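Local coordinates for fatty acid amide hydrolase (Candida albicans, PDB 6KVR), which probably hydrolyses monocarboxylic acid amides, such as those of fatty acids, to the carboxylate and ammonium, as a member of the amidase signature family, at residues M208-A213 against S475-W481; D253-R259 against T484-N488; P261-S265 against T467-P473; Q289-P293 against V392-Y396; P493-T499 against P540-S546. All coordinates share one frame; numbering follows the deposited sequence.

Contact 1: M208-A213 against S475-W481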
# COMPACT_ATOMS: atom_id res chain seq x y z
N MSE A 208 -21.12 7.97 -5.51
CA MSE A 208 -20.26 8.50 -6.56
C MSE A 208 -20.90 9.73 -7.21
O MSE A 208 -21.01 9.82 -8.43
CB MSE A 208 -19.99 7.40 -7.61
CG MSE A 208 -19.22 6.19 -7.07
SE MSE A 208 -17.37 6.81 -6.63
CE MSE A 208 -16.67 6.79 -8.51
N HIS A 209 -21.33 10.66 -6.36
CA HIS A 209 -21.68 12.01 -6.77
C HIS A 209 -20.88 13.00 -5.93
O HIS A 209 -20.66 12.79 -4.74
CB HIS A 209 -23.18 12.40 -6.56
CG HIS A 209 -24.19 11.40 -7.03
ND1 HIS A 209 -25.55 11.69 -7.05
CD2 HIS A 209 -24.07 10.12 -7.46
CE1 HIS A 209 -26.21 10.64 -7.50
NE2 HIS A 209 -25.35 9.67 -7.75
N LEU A 210 -20.52 14.12 -6.54
CA LEU A 210 -20.15 15.28 -5.72
C LEU A 210 -21.38 16.08 -5.30
O LEU A 210 -21.40 17.31 -5.34
CB LEU A 210 -19.14 16.15 -6.47
CG LEU A 210 -17.77 15.50 -6.73
CD1 LEU A 210 -16.73 16.54 -7.18
CD2 LEU A 210 -17.25 14.70 -5.53
N ASP A 211 -22.42 15.35 -4.88
CA ASP A 211 -23.76 15.84 -4.57
C ASP A 211 -24.44 14.76 -3.72
O ASP A 211 -23.80 13.77 -3.37
CB ASP A 211 -24.54 16.13 -5.86
CG ASP A 211 -25.80 16.92 -5.61
OD1 ASP A 211 -26.76 16.76 -6.41
OD2 ASP A 211 -25.84 17.69 -4.62
N SER A 212 -25.75 14.91 -3.46
CA SER A 212 -26.40 14.13 -2.41
C SER A 212 -27.63 13.31 -2.81
O SER A 212 -28.13 12.55 -1.96
CB SER A 212 -26.80 15.05 -1.24
OG SER A 212 -27.32 16.28 -1.71
N ALA A 213 -28.14 13.42 -4.04
CA ALA A 213 -29.45 12.82 -4.34
C ALA A 213 -29.48 11.34 -3.98
O ALA A 213 -28.61 10.57 -4.40
CB ALA A 213 -29.82 13.01 -5.81
N SER A 475 -27.99 21.63 -7.31
CA SER A 475 -28.25 20.22 -7.08
C SER A 475 -28.34 19.46 -8.40
O SER A 475 -28.93 19.93 -9.38
CB SER A 475 -29.53 20.03 -6.26
OG SER A 475 -29.36 20.65 -4.99
N GLU A 476 -27.68 18.29 -8.44
CA GLU A 476 -27.72 17.37 -9.57
C GLU A 476 -27.10 17.97 -10.83
O GLU A 476 -27.38 17.51 -11.95
CB GLU A 476 -29.16 16.89 -9.85
CG GLU A 476 -29.91 16.35 -8.62
CD GLU A 476 -31.13 15.49 -8.99
OE1 GLU A 476 -31.00 14.27 -9.27
OE2 GLU A 476 -32.24 16.07 -9.00
N GLU A 477 -26.23 18.96 -10.68
CA GLU A 477 -25.62 19.66 -11.82
C GLU A 477 -24.12 19.84 -11.61
O GLU A 477 -23.56 20.92 -11.80
CB GLU A 477 -26.32 21.01 -12.05
CG GLU A 477 -27.67 20.87 -12.75
CD GLU A 477 -28.28 22.21 -13.17
OE1 GLU A 477 -27.82 22.80 -14.17
OE2 GLU A 477 -29.25 22.64 -12.51
N VAL A 478 -23.44 18.76 -11.21
CA VAL A 478 -21.99 18.79 -11.09
C VAL A 478 -21.44 17.52 -11.73
O VAL A 478 -21.76 16.41 -11.31
CB VAL A 478 -21.52 18.96 -9.63
CG1 VAL A 478 -22.24 17.99 -8.68
CG2 VAL A 478 -20.01 18.82 -9.53
N TYR A 479 -20.61 17.70 -12.77
CA TYR A 479 -20.21 16.67 -13.71
C TYR A 479 -18.71 16.41 -13.76
O TYR A 479 -18.30 15.27 -14.01
CB TYR A 479 -20.69 17.04 -15.11
CG TYR A 479 -22.15 17.46 -15.18
CD1 TYR A 479 -23.16 16.50 -15.25
CD2 TYR A 479 -22.50 18.79 -15.17
CE1 TYR A 479 -24.49 16.87 -15.31
CE2 TYR A 479 -23.83 19.18 -15.23
CZ TYR A 479 -24.82 18.21 -15.30
OH TYR A 479 -26.12 18.60 -15.35
N ASN A 480 -17.89 17.43 -13.56
CA ASN A 480 -16.44 17.32 -13.71
C ASN A 480 -15.77 17.22 -12.34
O ASN A 480 -15.83 18.17 -11.55
CB ASN A 480 -15.88 18.51 -14.47
CG ASN A 480 -14.39 18.59 -14.38
OD1 ASN A 480 -13.70 17.60 -14.63
ND2 ASN A 480 -13.87 19.73 -13.98
N TRP A 481 -15.08 16.11 -12.10
CA TRP A 481 -14.32 15.90 -10.87
C TRP A 481 -12.81 16.16 -11.02
O TRP A 481 -12.04 15.86 -10.09
CB TRP A 481 -14.51 14.46 -10.38
CG TRP A 481 -15.90 14.01 -10.11
CD1 TRP A 481 -17.07 14.71 -10.30
CD2 TRP A 481 -16.28 12.72 -9.60
NE1 TRP A 481 -18.15 13.93 -9.93
CE2 TRP A 481 -17.69 12.71 -9.50
CE3 TRP A 481 -15.56 11.58 -9.21
CZ2 TRP A 481 -18.40 11.61 -9.01
CZ3 TRP A 481 -16.27 10.48 -8.73
CH2 TRP A 481 -17.68 10.51 -8.64
O HOH W 1 -21.07 14.22 -9.67
O HOH W 2 -28.11 18.95 -3.33
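Beside the predicted active site of this amidase, two loops pack together through Leu210 and the indole of Trp481. Leu210 CG lies over one face of the five-membered ring, 3.8 Å from its centroid, in a CH-pi contact. Its CD1 reaches Trp481 CD1 on the same ring. Met208 meets the other end of the indole. Its backbone O lies at the ring edge, 3.2 Å from Trp481 CZ2, and its SE is also at the edge, a Met-aromatic contact in a selenomethionine. The side chain bends at chi2 and chi3, which brings CE to 3.7 Å from Trp481 CZ3. Trp481 is the N-cap residue of helix 482-490, so the contact ties the 208-213 loop to the start of that helix. Leu210 also packs near Ser257, the predicted acyl-ester nucleophile. A water joins the loops: it accepts from Trp481 NE1 (2.9 Å) and from Leu210 N, and donates to Val478 O. Further along, Glu476 N donates to Asp211 OD1 at 2.7 Å, from above the carboxylate plane. Asp211 OD2 accepts a hydrogen bond from a second water, which accepts from Ser475 OG; that hydroxyl also bonds Lys221, and Asp211 OD2 also bonds Ser229.

Contact 2: D253-R259 against T484-N488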
# COMPACT_ATOMS: atom_id res chain seq x y z
N ASP A 253 -13.31 9.55 0.91
CA ASP A 253 -12.89 10.33 -0.25
C ASP A 253 -12.24 9.38 -1.25
O ASP A 253 -11.14 8.87 -1.04
CB ASP A 253 -11.95 11.47 0.14
CG ASP A 253 -11.72 12.50 -0.99
OD1 ASP A 253 -11.32 12.09 -2.12
OD2 ASP A 253 -11.88 13.73 -0.75
N ILE A 254 -13.01 9.06 -2.26
CA ILE A 254 -12.56 8.69 -3.57
C ILE A 254 -13.14 9.81 -4.43
O ILE A 254 -14.22 10.34 -4.11
CB ILE A 254 -13.10 7.29 -3.96
CG1 ILE A 254 -12.05 6.43 -4.68
CG2 ILE A 254 -14.39 7.37 -4.76
CD1 ILE A 254 -12.49 4.94 -4.90
N GLY A 255 -12.39 10.25 -5.43
CA GLY A 255 -12.92 11.29 -6.32
C GLY A 255 -13.12 12.69 -5.75
O GLY A 255 -13.36 13.63 -6.54
N GLY A 256 -13.06 12.88 -4.44
CA GLY A 256 -13.21 14.22 -3.88
C GLY A 256 -14.26 14.34 -2.79
O GLY A 256 -14.64 15.45 -2.41
N SER A 257 -14.74 13.21 -2.27
CA SER A 257 -15.91 13.22 -1.40
C SER A 257 -15.65 13.76 0.01
O SER A 257 -16.62 13.85 0.77
CB SER A 257 -16.51 11.81 -1.32
OG SER A 257 -16.74 11.30 -2.64
N ILE A 258 -14.43 14.10 0.41
CA ILE A 258 -14.20 14.92 1.61
C ILE A 258 -13.96 16.37 1.24
O ILE A 258 -14.59 17.29 1.77
CB ILE A 258 -13.03 14.38 2.45
CG1 ILE A 258 -13.37 13.07 3.15
CG2 ILE A 258 -12.62 15.42 3.50
CD1 ILE A 258 -12.15 12.39 3.78
N ARG A 259 -13.04 16.60 0.30
CA ARG A 259 -12.60 17.95 -0.00
C ARG A 259 -13.69 18.80 -0.64
O ARG A 259 -13.82 19.98 -0.31
CB ARG A 259 -11.37 17.86 -0.88
CG ARG A 259 -10.46 16.93 -0.15
CD ARG A 259 -9.09 16.91 -0.62
NE ARG A 259 -8.92 16.72 -2.04
CZ ARG A 259 -9.26 15.65 -2.72
NH1 ARG A 259 -9.94 14.67 -2.18
NH2 ARG A 259 -8.84 15.53 -3.98
N THR A 484 -10.45 17.44 -8.09
CA THR A 484 -10.21 16.58 -6.92
C THR A 484 -9.69 15.20 -7.31
O THR A 484 -8.83 14.65 -6.61
CB THR A 484 -11.47 16.39 -6.08
OG1 THR A 484 -12.59 16.12 -6.95
CG2 THR A 484 -11.76 17.62 -5.20
N SER A 485 -10.19 14.63 -8.41
CA SER A 485 -9.84 13.26 -8.72
C SER A 485 -8.36 13.11 -9.06
O SER A 485 -7.82 12.01 -8.92
CB SER A 485 -10.71 12.72 -9.86
OG SER A 485 -10.42 13.37 -11.08
N LEU A 486 -7.70 14.19 -9.47
CA LEU A 486 -6.26 14.13 -9.73
C LEU A 486 -5.49 13.66 -8.50
O LEU A 486 -4.59 12.82 -8.60
CB LEU A 486 -5.75 15.50 -10.18
CG LEU A 486 -4.23 15.64 -10.32
CD1 LEU A 486 -3.71 14.72 -11.44
CD2 LEU A 486 -3.79 17.12 -10.52
N TRP A 487 -5.82 14.21 -7.33
CA TRP A 487 -5.11 13.82 -6.12
C TRP A 487 -5.53 12.45 -5.59
O TRP A 487 -4.84 11.90 -4.72
CB TRP A 487 -5.27 14.91 -5.06
CG TRP A 487 -4.97 16.24 -5.69
CD1 TRP A 487 -5.86 17.24 -5.95
CD2 TRP A 487 -3.70 16.69 -6.22
NE1 TRP A 487 -5.22 18.29 -6.58
CE2 TRP A 487 -3.90 17.97 -6.76
CE3 TRP A 487 -2.42 16.13 -6.27
CZ2 TRP A 487 -2.86 18.71 -7.35
CZ3 TRP A 487 -1.38 16.87 -6.85
CH2 TRP A 487 -1.62 18.14 -7.39
N ASN A 488 -6.62 11.86 -6.12
CA ASN A 488 -6.92 10.48 -5.77
C ASN A 488 -6.03 9.50 -6.54
O ASN A 488 -5.54 8.53 -5.96
CB ASN A 488 -8.38 10.15 -6.03
CG ASN A 488 -9.31 10.94 -5.13
OD1 ASN A 488 -9.94 11.90 -5.56
ND2 ASN A 488 -9.38 10.55 -3.86
O HOH W 3 -8.72 8.27 -2.29
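Thr484 lays its CG2 methyl over one face of the Arg259 guanidinium, toward the rim. The two side chains run past each other in opposite directions. Thr484 OG1 sits between its backbone N and carbonyl carbon (chi1 45°), and from there donates to Gly255 O at 2.6 Å. Arg259 NH2 reaches Thr484 O at the edge of the guanidinium, but this bond is weak. One turn further along helix 482-490, the Asn488 amide points at the loop. Its ND2 donates to Asp253 OD1 at 3.0 Å, with a nearly straight bond of 172° that lies in the amide plane and meets the oxygen almost along its C-O axis. The same ND2 donates to a water that is bound to Asp253 O. The other carboxylate oxygen, Asp253 OD2, forms a salt bridge with Arg259 NH1 at 2.6 Å. Ile258 N donates to Asp253 OD2 at 2.8 Å. The backbone N of Arg259 donates to Asp253 OD2 as well. Arg259 NE bonds Gln544 on strand 540-546. The glycines let the loop come close to the helix: Gly255 CA is 4.4 Å from Ser485 CA, and Gly256 CA is 3.5 Å from Thr484 CB. Residues 254 to 257 are the predicted substrate-binding segment, which ends in the predicted acyl-ester nucleophile Ser257. It belongs to the glycine- and serine-rich amidase signature. Asp253 thus grips the turn from within while Asn488 holds Asp253 from the helix. This network probably keeps the carboxylate ionised and helps fix the backbone that leads to Ser257.

Contact 3: P261-S265 against T467-P473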
# COMPACT_ATOMS: atom_id res chain seq x y z
N PRO A 261 -17.27 18.60 -0.46
CA PRO A 261 -18.26 19.12 0.50
C PRO A 261 -17.68 20.15 1.46
O PRO A 261 -18.36 21.14 1.78
CB PRO A 261 -18.73 17.86 1.26
CG PRO A 261 -18.27 16.70 0.43
CD PRO A 261 -17.10 17.13 -0.36
N ALA A 262 -16.45 19.94 1.93
CA ALA A 262 -15.82 20.94 2.78
C ALA A 262 -15.74 22.28 2.06
O ALA A 262 -16.22 23.30 2.57
CB ALA A 262 -14.42 20.47 3.20
N ALA A 263 -15.18 22.29 0.85
CA ALA A 263 -15.01 23.53 0.11
C ALA A 263 -16.36 24.14 -0.25
O ALA A 263 -16.52 25.37 -0.17
CB ALA A 263 -14.19 23.28 -1.15
N TYR A 264 -17.33 23.32 -0.66
CA TYR A 264 -18.64 23.83 -1.04
C TYR A 264 -19.35 24.47 0.15
O TYR A 264 -20.01 25.50 0.01
CB TYR A 264 -19.54 22.72 -1.60
CG TYR A 264 -19.13 22.06 -2.90
CD1 TYR A 264 -18.01 22.47 -3.60
CD2 TYR A 264 -19.89 21.01 -3.43
CE1 TYR A 264 -17.65 21.86 -4.79
CE2 TYR A 264 -19.53 20.38 -4.60
CZ TYR A 264 -18.41 20.82 -5.29
OH TYR A 264 -18.04 20.21 -6.47
N SER A 265 -19.22 23.86 1.33
CA SER A 265 -20.11 24.14 2.45
C SER A 265 -19.50 25.02 3.52
O SER A 265 -20.12 25.23 4.56
CB SER A 265 -20.58 22.83 3.10
OG SER A 265 -21.40 22.08 2.23
N THR A 467 -10.61 23.50 -6.00
CA THR A 467 -11.26 22.25 -5.60
C THR A 467 -12.24 21.76 -6.64
O THR A 467 -12.55 20.56 -6.66
CB THR A 467 -12.00 22.42 -4.27
OG1 THR A 467 -11.12 23.05 -3.32
CG2 THR A 467 -12.39 21.05 -3.70
N TYR A 468 -12.70 22.65 -7.50
CA TYR A 468 -13.80 22.43 -8.43
C TYR A 468 -13.77 23.65 -9.36
O TYR A 468 -13.19 24.67 -9.01
CB TYR A 468 -15.13 22.27 -7.66
CG TYR A 468 -16.40 22.20 -8.51
CD1 TYR A 468 -16.50 21.28 -9.54
CD2 TYR A 468 -17.48 23.06 -8.29
CE1 TYR A 468 -17.63 21.22 -10.33
CE2 TYR A 468 -18.63 22.99 -9.07
CZ TYR A 468 -18.69 22.05 -10.10
OH TYR A 468 -19.80 21.94 -10.92
N ASN A 469 -14.35 23.53 -10.55
CA ASN A 469 -14.31 24.65 -11.49
C ASN A 469 -15.35 25.72 -11.18
O ASN A 469 -15.68 26.55 -12.03
CB ASN A 469 -14.51 24.16 -12.92
CG ASN A 469 -15.70 23.21 -13.04
OD1 ASN A 469 -15.53 21.99 -13.05
ND2 ASN A 469 -16.90 23.77 -13.05
N ASN A 470 -15.91 25.69 -9.98
CA ASN A 470 -16.93 26.64 -9.56
C ASN A 470 -17.02 26.56 -8.05
O ASN A 470 -16.37 25.71 -7.42
CB ASN A 470 -18.27 26.33 -10.25
CG ASN A 470 -19.30 27.45 -10.07
OD1 ASN A 470 -18.96 28.60 -9.81
ND2 ASN A 470 -20.56 27.09 -10.20
N VAL A 471 -17.81 27.44 -7.46
CA VAL A 471 -18.24 27.28 -6.08
C VAL A 471 -19.28 26.16 -6.10
O VAL A 471 -19.48 25.54 -7.14
CB VAL A 471 -18.82 28.59 -5.50
CG1 VAL A 471 -17.72 29.62 -5.33
CG2 VAL A 471 -19.86 29.13 -6.43
N ALA A 472 -19.95 25.93 -4.97
CA ALA A 472 -20.93 24.85 -4.86
C ALA A 472 -21.88 24.84 -6.06
O ALA A 472 -22.38 25.90 -6.46
CB ALA A 472 -21.74 24.98 -3.57
N PRO A 473 -22.14 23.69 -6.64
CA PRO A 473 -23.01 23.63 -7.82
C PRO A 473 -24.49 23.60 -7.43
O PRO A 473 -24.86 23.40 -6.27
CB PRO A 473 -22.60 22.31 -8.48
CG PRO A 473 -22.32 21.44 -7.31
CD PRO A 473 -21.65 22.35 -6.26
O HOH W 4 -19.45 27.14 -2.24
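Tyr264 O accepts a hydrogen bond from a water at 2.8 Å, and that water accepts from Ala472 N at 3.0 Å. The same carbonyl also bonds Asn222 ND2. The water thus links helix 259-265 to the 467-473 loop. The rest of the contact is largely apolar and centres on the Tyr264 ring. Ala472 and Pro473 lie over one of its faces. Pro473 CD is 3.7 Å from the ring centroid and Ala472 CA is 4.1 Å from it, both CH-pi contacts. Tyr264 CG is anti to the carbonyl carbon (chi1 -65°), which directs the ring across the loop. Helix 259-265 follows the predicted nucleophile segment of the amidase fold, and the loop follows strand 462-466 of the central sheet. The phenol end of Tyr264 reaches Tyr468. Tyr264 OH stands above one face of the Tyr468 ring, toward the rim, 3.3 Å from CG of that residue. This buried hydroxyl has no hydrogen-bond partner in the model. The two rings meet obliquely, with planes 58° apart. Just after strand 462-466, Thr467 meets Ala263 CB, which is 3.8 Å from both Thr467 OG1 and Thr467 CG2. Thr467 OG1 bonds Gly542 O on strand 540-546.

Contact 4: Q289-P293 against V392-Y396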
# COMPACT_ATOMS: atom_id res chain seq x y z
N GLN A 289 -11.30 -3.32 -4.34
CA GLN A 289 -10.84 -2.35 -5.33
C GLN A 289 -9.61 -1.63 -4.78
O GLN A 289 -9.67 -0.99 -3.72
CB GLN A 289 -11.98 -1.40 -5.69
CG GLN A 289 -11.80 -0.49 -6.92
CD GLN A 289 -10.72 0.55 -6.74
OE1 GLN A 289 -9.71 0.56 -7.45
NE2 GLN A 289 -10.91 1.43 -5.75
N GLU A 290 -8.50 -1.72 -5.50
CA GLU A 290 -7.19 -1.31 -5.02
C GLU A 290 -6.47 -0.36 -5.97
O GLU A 290 -5.43 0.20 -5.58
CB GLU A 290 -6.31 -2.55 -4.82
CG GLU A 290 -6.25 -3.09 -3.43
CD GLU A 290 -5.06 -4.03 -3.29
OE1 GLU A 290 -4.90 -4.93 -4.15
OE2 GLU A 290 -4.27 -3.83 -2.33
N SER A 291 -6.94 -0.21 -7.20
CA SER A 291 -6.23 0.64 -8.16
C SER A 291 -6.28 2.11 -7.74
O SER A 291 -5.28 2.82 -7.87
CB SER A 291 -6.80 0.44 -9.56
OG SER A 291 -6.43 -0.84 -10.08
N VAL A 292 -7.42 2.57 -7.23
CA VAL A 292 -7.51 3.89 -6.62
C VAL A 292 -8.27 3.73 -5.31
O VAL A 292 -9.51 3.85 -5.27
CB VAL A 292 -8.15 4.93 -7.57
CG1 VAL A 292 -9.50 4.46 -8.15
CG2 VAL A 292 -8.29 6.27 -6.87
N PRO A 293 -7.58 3.41 -4.22
CA PRO A 293 -8.28 3.09 -2.98
C PRO A 293 -8.90 4.33 -2.34
O PRO A 293 -8.35 5.43 -2.40
CB PRO A 293 -7.19 2.48 -2.09
CG PRO A 293 -5.90 2.95 -2.66
CD PRO A 293 -6.13 3.18 -4.13
N VAL A 392 -8.21 7.47 -14.16
CA VAL A 392 -8.91 7.25 -12.90
C VAL A 392 -10.39 6.99 -13.16
O VAL A 392 -11.01 6.16 -12.48
CB VAL A 392 -8.68 8.41 -11.92
CG1 VAL A 392 -9.57 9.64 -12.23
CG2 VAL A 392 -8.88 7.90 -10.47
N HIS A 393 -10.97 7.62 -14.18
CA HIS A 393 -12.38 7.36 -14.44
C HIS A 393 -12.60 5.98 -15.05
O HIS A 393 -13.66 5.38 -14.83
CB HIS A 393 -12.99 8.47 -15.30
CG HIS A 393 -13.30 9.70 -14.51
ND1 HIS A 393 -12.33 10.44 -13.87
CD2 HIS A 393 -14.48 10.24 -14.14
CE1 HIS A 393 -12.90 11.42 -13.19
NE2 HIS A 393 -14.21 11.33 -13.34
N LYS A 394 -11.62 5.45 -15.80
CA LYS A 394 -11.72 4.05 -16.22
C LYS A 394 -11.68 3.14 -15.00
O LYS A 394 -12.43 2.16 -14.92
CB LYS A 394 -10.59 3.69 -17.18
CG LYS A 394 -10.71 4.24 -18.60
CD LYS A 394 -9.50 3.76 -19.43
CE LYS A 394 -9.43 4.40 -20.82
NZ LYS A 394 -8.00 4.53 -21.27
N MSE A 395 -10.82 3.48 -14.03
CA MSE A 395 -10.58 2.66 -12.84
C MSE A 395 -11.86 2.53 -12.03
O MSE A 395 -12.13 1.47 -11.46
CB MSE A 395 -9.48 3.26 -11.94
CG MSE A 395 -8.04 2.93 -12.33
SE MSE A 395 -6.74 3.95 -11.22
CE MSE A 395 -5.10 3.04 -11.72
N TYR A 396 -12.63 3.62 -11.97
CA TYR A 396 -13.87 3.60 -11.19
C TYR A 396 -14.80 2.49 -11.65
O TYR A 396 -15.47 1.86 -10.82
CB TYR A 396 -14.60 4.95 -11.28
CG TYR A 396 -13.91 6.08 -10.57
CD1 TYR A 396 -13.14 5.85 -9.45
CD2 TYR A 396 -14.05 7.40 -11.03
CE1 TYR A 396 -12.50 6.90 -8.80
CE2 TYR A 396 -13.43 8.45 -10.38
CZ TYR A 396 -12.66 8.20 -9.26
OH TYR A 396 -12.02 9.24 -8.62
O HOH W 5 -10.08 -0.13 -10.22
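Gln289 reaches helix 385-397 through a water that donates to Gln289 OE1 and to Met395 O, each at 2.9 Å. The loop 289-293 leads into strand 295-300 of the amidase central sheet, and it packs on the last turns of that helix. Gln289 also braces its own loop. Its OE1 accepts from Val292 N at 3.1 Å, in the carbonyl plane and on a lone pair, with a straight bond of 170°. Its NE2 donates to Val292 O at 2.8 Å, from above the Val292 carbonyl plane. The amide therefore clasps both backbone polar atoms of Val292. Glu290 faces the dimer interface and forms a salt bridge with Arg444 of the second subunit. Ser291 sets its CB against the selenomethionine Met395, 3.8 Å from CE of that residue. Its hydroxyl bonds Asn441 and Asn437 on helix 434-457 of the same chain. Val292 is the apolar centre of the contact, and its two methyls diverge. CG1 is placed between the backbone N and the carbonyl carbon (chi1 52°) and touches both Met395 CB and Tyr396. CG2 points to Val392 CG2, 4.0 Å away. Tyr396 lies near the predicted substrate-binding residue Gly255, so the contact reaches toward that site. The Tyr396 ring is approached obliquely, with Val292 CG1 3.9 Å from Tyr396 CE1.

Contact 5: P493-T499 against P540-S546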
# COMPACT_ATOMS: atom_id res chain seq x y z
N PRO A 493 -1.64 13.59 -0.06
CA PRO A 493 -2.50 14.16 0.99
C PRO A 493 -2.86 15.60 0.64
O PRO A 493 -2.00 16.39 0.24
CB PRO A 493 -1.63 14.06 2.25
CG PRO A 493 -0.22 14.08 1.74
CD PRO A 493 -0.24 13.44 0.37
N THR A 494 -4.15 15.92 0.74
CA THR A 494 -4.67 17.18 0.25
C THR A 494 -5.63 17.79 1.26
O THR A 494 -6.64 17.18 1.64
CB THR A 494 -5.38 16.99 -1.10
OG1 THR A 494 -4.46 16.41 -2.03
CG2 THR A 494 -5.90 18.34 -1.66
N LEU A 495 -5.32 19.01 1.68
CA LEU A 495 -6.18 19.78 2.57
C LEU A 495 -7.09 20.67 1.74
O LEU A 495 -6.62 21.43 0.89
CB LEU A 495 -5.34 20.62 3.53
CG LEU A 495 -6.01 21.73 4.35
CD1 LEU A 495 -6.93 21.14 5.40
CD2 LEU A 495 -4.96 22.63 5.01
N SER A 496 -8.39 20.58 1.99
CA SER A 496 -9.35 21.54 1.47
C SER A 496 -9.62 22.57 2.57
O SER A 496 -10.05 22.19 3.67
CB SER A 496 -10.64 20.85 1.04
OG SER A 496 -11.57 21.77 0.49
N PHE A 497 -9.34 23.84 2.30
CA PHE A 497 -9.41 24.89 3.32
C PHE A 497 -10.16 26.11 2.81
O PHE A 497 -10.00 26.51 1.65
CB PHE A 497 -7.99 25.29 3.80
CG PHE A 497 -7.19 26.10 2.78
CD1 PHE A 497 -6.41 25.47 1.82
CD2 PHE A 497 -7.21 27.49 2.82
CE1 PHE A 497 -5.67 26.21 0.90
CE2 PHE A 497 -6.49 28.24 1.90
CZ PHE A 497 -5.71 27.60 0.95
N GLN A 498 -10.98 26.71 3.69
CA GLN A 498 -11.66 27.96 3.35
C GLN A 498 -10.67 29.12 3.22
O GLN A 498 -9.74 29.26 4.02
CB GLN A 498 -12.70 28.32 4.42
CG GLN A 498 -13.94 27.45 4.37
CD GLN A 498 -14.55 27.40 2.98
OE1 GLN A 498 -14.72 28.43 2.32
NE2 GLN A 498 -14.88 26.19 2.53
N THR A 499 -10.88 29.95 2.20
CA THR A 499 -10.05 31.12 1.99
C THR A 499 -10.54 32.36 2.73
O THR A 499 -9.79 33.33 2.85
CB THR A 499 -9.97 31.46 0.49
OG1 THR A 499 -11.27 31.83 0.02
CG2 THR A 499 -9.49 30.27 -0.29
N PRO A 540 -19.16 30.10 -0.36
CA PRO A 540 -17.75 30.13 0.03
C PRO A 540 -16.85 29.54 -1.04
O PRO A 540 -17.26 28.69 -1.84
CB PRO A 540 -17.72 29.29 1.31
CG PRO A 540 -18.94 28.44 1.26
CD PRO A 540 -19.98 29.21 0.48
N VAL A 541 -15.61 30.03 -1.08
CA VAL A 541 -14.56 29.48 -1.94
C VAL A 541 -13.55 28.76 -1.06
O VAL A 541 -12.90 29.37 -0.21
CB VAL A 541 -13.84 30.55 -2.77
CG1 VAL A 541 -12.74 29.86 -3.56
CG2 VAL A 541 -14.79 31.24 -3.71
N GLY A 542 -13.40 27.46 -1.28
CA GLY A 542 -12.36 26.68 -0.63
C GLY A 542 -11.38 26.17 -1.66
O GLY A 542 -11.78 25.82 -2.77
N LEU A 543 -10.11 26.11 -1.28
CA LEU A 543 -9.04 25.70 -2.19
C LEU A 543 -8.30 24.50 -1.62
O LEU A 543 -8.43 24.17 -0.43
CB LEU A 543 -8.06 26.86 -2.42
CG LEU A 543 -8.54 28.16 -3.08
CD1 LEU A 543 -7.42 29.20 -3.05
CD2 LEU A 543 -9.02 27.94 -4.52
N GLN A 544 -7.49 23.85 -2.45
CA GLN A 544 -6.77 22.64 -2.07
C GLN A 544 -5.28 22.90 -1.91
O GLN A 544 -4.65 23.56 -2.76
CB GLN A 544 -6.97 21.53 -3.09
CG GLN A 544 -8.38 21.03 -3.16
CD GLN A 544 -8.47 19.82 -4.05
OE1 GLN A 544 -8.72 18.72 -3.58
NE2 GLN A 544 -8.23 20.01 -5.35
N LEU A 545 -4.71 22.34 -0.85
CA LEU A 545 -3.27 22.31 -0.61
C LEU A 545 -2.82 20.84 -0.55
O LEU A 545 -3.18 20.11 0.38
CB LEU A 545 -2.93 23.06 0.67
CG LEU A 545 -1.46 23.45 0.90
CD1 LEU A 545 -1.06 24.68 0.11
CD2 LEU A 545 -1.28 23.69 2.39
N SER A 546 -2.03 20.42 -1.53
CA SER A 546 -1.55 19.04 -1.63
C SER A 546 -0.06 18.95 -1.31
O SER A 546 0.73 19.76 -1.81
CB SER A 546 -1.79 18.48 -3.02
OG SER A 546 -3.12 18.69 -3.42
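Phe497 packs across the strand pair, with its CE1 4.1 Å from Leu543 CB and 4.2 Å from Leu545 CB. Phe497 CG stands between the backbone N and the carbonyl carbon (chi1 72°), which leans the ring over the neighbouring strand. Leu495 lies on the same face, where helix 552-565 packs on Leu495 and Phe497. Thr499 CG2 extends this apolar side, 3.6 Å from Leu543 CD1. The backbones join through two hydrogen-bonded pairs. Leu495 and Leu545 exchange N-H...O bonds of 2.7 Å between Leu495 N and Leu545 O and in the reverse direction. Phe497 and Leu543 form a similar pair. At one end, Val541 O accepts from both Thr499 N and Thr499 OG1, the latter at 3.0 Å. At the other, Thr494 OG1 and Ser546 OG share a hydrogen bond of 3.0 Å. Gln544 and Ser496 occupy the opposite face from Phe497. Ser496 OG bonds Arg259 O, tying the sheet to helix 259-265. Gln544 NE2 bonds Pro466 O and Tyr483 O. Thr494 CG2 touches Gln544 OE1 at 3.4 Å. The two antiparallel strands, 156° apart in direction, are adjacent inner strands of the mixed central sheet around which the alpha/beta amidase signature fold is built.

Overall arrangement
Contact 2 holds the segment 253-259, and the other four contacts each touch contact 2, with centres 12 to 13 Å away. Contacts 3 and 4 are nested in the chain loops closed by contacts 1 and 2, while contact 5 comes after all four. Helix 482-490 carries one side of contact 2 and begins just after contact 1. Contacts 3 and 5, about 10 Å apart between centres, join helix 259-265 and the 467-473 loop to the central sheet. Contact 4 lies farther out, about 23 Å between centres from contacts 3 and 5, and borders the second subunit. Sheet, helices and loops thus converge on the predicted catalytic segment.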